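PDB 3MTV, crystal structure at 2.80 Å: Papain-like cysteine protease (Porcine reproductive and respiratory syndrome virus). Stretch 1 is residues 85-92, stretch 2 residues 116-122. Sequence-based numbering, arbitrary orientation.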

ATOM      1  N   VAL A  85     -22.771  -0.641   5.762  1.00 63.69           N
ATOM      2  CA  VAL A  85     -22.065  -1.700   5.127  1.00 56.09           C
ATOM      3  C   VAL A  85     -23.063  -2.771   4.718  1.00 65.60           C
ATOM      4  O   VAL A  85     -24.199  -2.832   5.299  1.00 58.90           O
ATOM      5  CB  VAL A  85     -21.254  -2.234   6.245  1.00 62.83           C
ATOM      6  CG1 VAL A  85     -21.277  -3.767   6.359  1.00 67.03           C
ATOM      7  CG2 VAL A  85     -19.941  -1.643   6.158  1.00 67.17           C
ATOM      8  N   PRO A  86     -22.668  -3.637   3.746  1.00 68.33           N
ATOM      9  CA  PRO A  86     -23.664  -4.658   3.329  1.00 64.58           C
ATOM     10  C   PRO A  86     -23.921  -5.741   4.375  1.00 53.64           C
ATOM     11  O   PRO A  86     -23.107  -5.935   5.300  1.00 39.85           O
ATOM     12  CB  PRO A  86     -23.142  -5.191   1.977  1.00 68.98           C
ATOM     13  CG  PRO A  86     -22.245  -4.170   1.490  1.00 62.24           C
ATOM     14  CD  PRO A  86     -21.585  -3.505   2.761  1.00 60.87           C
ATOM     15  N   GLU A  87     -25.095  -6.400   4.308  1.00 56.73           N
ATOM     16  CA  GLU A  87     -25.333  -7.358   5.415  1.00 56.27           C
ATOM     17  C   GLU A  87     -25.032  -8.755   4.957  1.00 68.73           C
ATOM     18  O   GLU A  87     -24.934  -9.678   5.762  1.00 61.27           O
ATOM     19  CB  GLU A  87     -26.692  -7.204   6.121  1.00 59.83           C
ATOM     20  CG  GLU A  87     -27.921  -7.167   5.259  1.00 70.84           C
ATOM     21  CD  GLU A  87     -29.253  -6.859   6.081  1.00100.31           C
ATOM     22  OE1 GLU A  87     -29.702  -7.627   7.051  1.00 79.52           O
ATOM     23  OE2 GLU A  87     -29.846  -5.793   5.733  1.00 70.35           O
ATOM     24  N   GLY A  88     -24.836  -8.881   3.646  1.00 58.12           N
ATOM     25  CA  GLY A  88     -24.190 -10.052   3.172  1.00 56.28           C
ATOM     26  C   GLY A  88     -25.226 -10.902   2.490  1.00 65.28           C
ATOM     27  O   GLY A  88     -24.961 -12.009   2.117  1.00 61.46           O
ATOM     28  N   ASN A  89     -26.410 -10.378   2.312  1.00 53.15           N
ATOM     29  CA  ASN A  89     -27.479 -11.142   1.690  1.00 58.25           C
ATOM     30  C   ASN A  89     -27.954 -10.498   0.405  1.00 53.64           C
ATOM     31  O   ASN A  89     -29.109 -10.575   0.035  1.00 51.33           O
ATOM     32  CB  ASN A  89     -28.712 -11.193   2.645  1.00 51.51           C
ATOM     33  CG  ASN A  89     -28.898  -9.910   3.464  1.00 70.08           C
ATOM     34  OD1 ASN A  89     -29.083 -10.041   4.653  1.00 72.01           O
ATOM     35  ND2 ASN A  89     -28.853  -8.679   2.844  1.00 60.61           N
ATOM     36  N   CYS A  90     -27.147  -9.661  -0.172  1.00 57.20           N
ATOM     37  CA  CYS A  90     -27.785  -8.865  -1.187  1.00 50.55           C
ATOM     38  C   CYS A  90     -27.991  -9.765  -2.372  1.00 58.13           C
ATOM     39  O   CYS A  90     -28.466  -9.316  -3.352  1.00 74.07           O
ATOM     40  CB  CYS A  90     -26.862  -7.735  -1.575  1.00 90.85           C
ATOM     41  SG  CYS A  90     -25.130  -8.352  -2.153  1.00104.49           S
ATOM     42  N   TRP A  91     -27.602 -11.029  -2.305  1.00 46.16           N
ATOM     43  CA  TRP A  91     -27.606 -11.857  -3.497  1.00 49.53           C
ATOM     44  C   TRP A  91     -28.908 -12.583  -3.694  1.00 63.04           C
ATOM     45  O   TRP A  91     -29.252 -12.991  -4.788  1.00 51.82           O
ATOM     46  CB  TRP A  91     -26.549 -12.900  -3.452  1.00 44.96           C
ATOM     47  CG  TRP A  91     -26.421 -13.654  -2.232  1.00 43.26           C
ATOM     48  CD1 TRP A  91     -25.695 -13.337  -1.164  1.00 46.17           C
ATOM     49  CD2 TRP A  91     -27.052 -14.878  -1.937  1.00 46.34           C
ATOM     50  NE1 TRP A  91     -25.801 -14.315  -0.167  1.00 43.03           N
ATOM     51  CE2 TRP A  91     -26.672 -15.253  -0.627  1.00 47.45           C
ATOM     52  CE3 TRP A  91     -27.922 -15.710  -2.644  1.00 69.57           C
ATOM     53  CZ2 TRP A  91     -27.153 -16.441   0.004  1.00 59.22           C
ATOM     54  CZ3 TRP A  91     -28.324 -16.970  -2.046  1.00 45.34           C
ATOM     55  CH2 TRP A  91     -27.972 -17.281  -0.719  1.00 52.00           C
ATOM     56  N   TRP A  92     -29.636 -12.705  -2.608  1.00 51.47           N
ATOM     57  CA  TRP A  92     -30.993 -13.153  -2.669  1.00 48.50           C
ATOM     58  C   TRP A  92     -31.763 -12.571  -3.767  1.00 49.89           C
ATOM     59  O   TRP A  92     -32.470 -13.305  -4.415  1.00 55.07           O
ATOM     60  CB  TRP A  92     -31.684 -12.761  -1.412  1.00 37.54           C
ATOM     61  CG  TRP A  92     -31.074 -13.320  -0.129  1.00 52.05           C
ATOM     62  CD1 TRP A  92     -29.912 -14.089   0.022  1.00 55.80           C
ATOM     63  CD2 TRP A  92     -31.597 -13.141   1.177  1.00 42.55           C
ATOM     64  NE1 TRP A  92     -29.701 -14.368   1.397  1.00 61.40           N
ATOM     65  CE2 TRP A  92     -30.733 -13.812   2.097  1.00 37.86           C
ATOM     66  CE3 TRP A  92     -32.720 -12.483   1.659  1.00 49.53           C
ATOM     67  CZ2 TRP A  92     -30.987 -13.861   3.402  1.00 56.41           C
ATOM     68  CZ3 TRP A  92     -32.951 -12.485   2.974  1.00 60.10           C
ATOM     69  CH2 TRP A  92     -32.080 -13.151   3.851  1.00 57.16           C
ATOM     70  N   GLN A 116     -23.505 -17.561   5.344  1.00 64.48           N
ATOM     71  CA  GLN A 116     -24.391 -16.564   5.946  1.00 86.10           C
ATOM     72  C   GLN A 116     -23.527 -15.685   6.864  1.00122.40           C
ATOM     73  O   GLN A 116     -23.699 -15.516   8.163  1.00 78.67           O
ATOM     74  CB  GLN A 116     -25.526 -17.197   6.685  1.00 78.92           C
ATOM     75  CG  GLN A 116     -26.764 -17.265   5.840  1.00 84.58           C
ATOM     76  CD  GLN A 116     -27.936 -17.413   6.742  1.00 82.28           C
ATOM     77  OE1 GLN A 116     -27.959 -16.915   7.925  1.00 50.76           O
ATOM     78  NE2 GLN A 116     -28.909 -18.161   6.244  1.00 89.82           N
ATOM     79  N   THR A 117     -22.541 -15.193   6.116  1.00111.12           N
ATOM     80  CA  THR A 117     -21.497 -14.360   6.592  1.00 71.73           C
ATOM     81  C   THR A 117     -21.719 -12.920   6.086  1.00 83.33           C
ATOM     82  O   THR A 117     -22.650 -12.609   5.270  1.00 68.66           O
ATOM     83  CB  THR A 117     -20.114 -14.848   6.170  1.00 77.44           C
ATOM     84  OG1 THR A 117     -19.258 -13.764   6.475  1.00 56.17           O
ATOM     85  CG2 THR A 117     -19.932 -15.358   4.524  1.00 60.21           C
ATOM     86  N   LYS A 118     -20.872 -12.035   6.614  1.00 81.90           N
ATOM     87  CA  LYS A 118     -21.006 -10.643   6.292  1.00 59.24           C
ATOM     88  C   LYS A 118     -20.441 -10.429   4.989  1.00 62.46           C
ATOM     89  O   LYS A 118     -20.654  -9.334   4.497  1.00 55.87           O
ATOM     90  CB  LYS A 118     -20.357  -9.712   7.261  1.00 66.87           C
ATOM     91  CG  LYS A 118     -19.020 -10.108   7.719  1.00 71.02           C
ATOM     92  CD  LYS A 118     -18.341  -8.999   8.502  1.00 40.40           C
ATOM     93  CE  LYS A 118     -17.358  -9.609   9.444  1.00 59.03           C
ATOM     94  NZ  LYS A 118     -16.636  -8.511  10.150  1.00 55.10           N
ATOM     95  N   HIS A 119     -19.824 -11.463   4.361  1.00 59.63           N
ATOM     96  CA  HIS A 119     -19.308 -11.177   3.014  1.00 53.53           C
ATOM     97  C   HIS A 119     -20.146 -11.757   1.980  1.00 51.45           C
ATOM     98  O   HIS A 119     -19.888 -11.649   0.812  1.00 64.73           O
ATOM     99  CB  HIS A 119     -17.852 -11.589   2.846  1.00 44.98           C
ATOM    100  CG  HIS A 119     -17.115 -11.536   4.114  1.00 77.28           C
ATOM    101  ND1 HIS A 119     -16.424 -10.395   4.516  1.00 71.68           N
ATOM    102  CD2 HIS A 119     -17.066 -12.424   5.150  1.00 79.00           C
ATOM    103  CE1 HIS A 119     -15.969 -10.612   5.753  1.00 92.38           C
ATOM    104  NE2 HIS A 119     -16.327 -11.832   6.158  1.00 72.85           N
ATOM    105  N   GLY A 120     -21.164 -12.413   2.411  1.00 58.69           N
ATOM    106  CA  GLY A 120     -22.006 -12.979   1.418  1.00 65.01           C
ATOM    107  C   GLY A 120     -21.425 -14.306   0.964  1.00 58.23           C
ATOM    108  O   GLY A 120     -20.860 -15.086   1.793  1.00 56.15           O
ATOM    109  N   VAL A 121     -21.591 -14.559  -0.352  1.00 46.27           N
ATOM    110  CA  VAL A 121     -21.272 -15.883  -0.938  1.00 50.58           C
ATOM    111  C   VAL A 121     -20.336 -15.806  -2.117  1.00 47.24           C
ATOM    112  O   VAL A 121     -20.356 -14.799  -2.838  1.00 64.09           O
ATOM    113  CB  VAL A 121     -22.517 -16.653  -1.432  1.00 45.89           C
ATOM    114  CG1 VAL A 121     -23.217 -17.316  -0.337  1.00 39.40           C
ATOM    115  CG2 VAL A 121     -23.406 -15.780  -2.239  1.00 47.51           C
ATOM    116  N   PRO A 122     -19.551 -16.856  -2.354  1.00 42.48           N
ATOM    117  CA  PRO A 122     -18.459 -16.763  -3.303  1.00 45.22           C
ATOM    118  C   PRO A 122     -18.725 -16.366  -4.729  1.00 50.51           C
ATOM    119  O   PRO A 122     -18.086 -15.436  -5.194  1.00 68.65           O
ATOM    120  CB  PRO A 122     -17.817 -18.119  -3.223  1.00 52.85           C
ATOM    121  CG  PRO A 122     -18.117 -18.607  -1.875  1.00 31.84           C
ATOM    122  CD  PRO A 122     -19.461 -18.080  -1.553  1.00 52.88           C
TER

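Two loops, neither of them helix or strand, meet here without a single hydrogen bond between them. What joins them is close packing, built on two glycines and one tryptophan–valine pair, and it buries 278 Å² counting both sides.

Stretch 2 enters at Gln116, whose CA-to-CB bond runs sideways to the other loop; its side chain stays outside contact distance. Thr117 contributes through its backbone. Its CA-to-CB bond points away, while its carbonyl faces stretch 1, with Thr117 O 3.6 Å from Gly88 CA. Here the first rule appears: an ideal CB on Gly88 would point toward stretch 2 and sit 2.2 Å from Thr117 O, a clash, and 3.1 Å from Lys118 C. The backbone angles of Gly88, 108/8, demand glycine independently, since a CB would also jam against the preceding carbonyl. Conformation and packing therefore ask for the same residue.

Thr117 also opens a type I turn that ends at Gly120, closed by a weak backbone hydrogen bond from Gly120 N to Thr117 O at 3.2 Å. Lys118, inside this turn, lays its backbone along the other loop, with Lys118 O 3.8 Å from Gly88 CA and Lys118 CA 4.1 Å from Glu87 O. Its CB leaves sideways and the end of the chain leads away, so the charged end stays clear while the residue still covers part of the other loop; its amine finds a hydrogen bond elsewhere in the structure. The CA-to-CB bond of His119 points away, and the residue adds almost nothing.

At Gly120 the backbones come closest in register, its CA 4.1 Å from Gly88 CA. Gly120 CA makes a CA-H...O contact with Gly88 O at 3.2 Å. Its backbone angles, 83/-144, again require glycine by themselves. Gly120 CA also lies 4.3 Å from Trp91 NE1, oblique to the indole.

Val121 supplies the main side-chain contact. Both its CB and that of Trp91 point toward the opposing stretch, and with chi1 in the m well Val121 places CG2 over one face of the indole, 3.4 Å from the centroid of the five-membered ring and only 8° off its normal. This is a CH-pi contact: a compact methyl on a broad aromatic surface, with both residues buried. Trp91 is the third residue of a type I turn from Asn89 to Trp92. Pro122 then carries the chain out of contact.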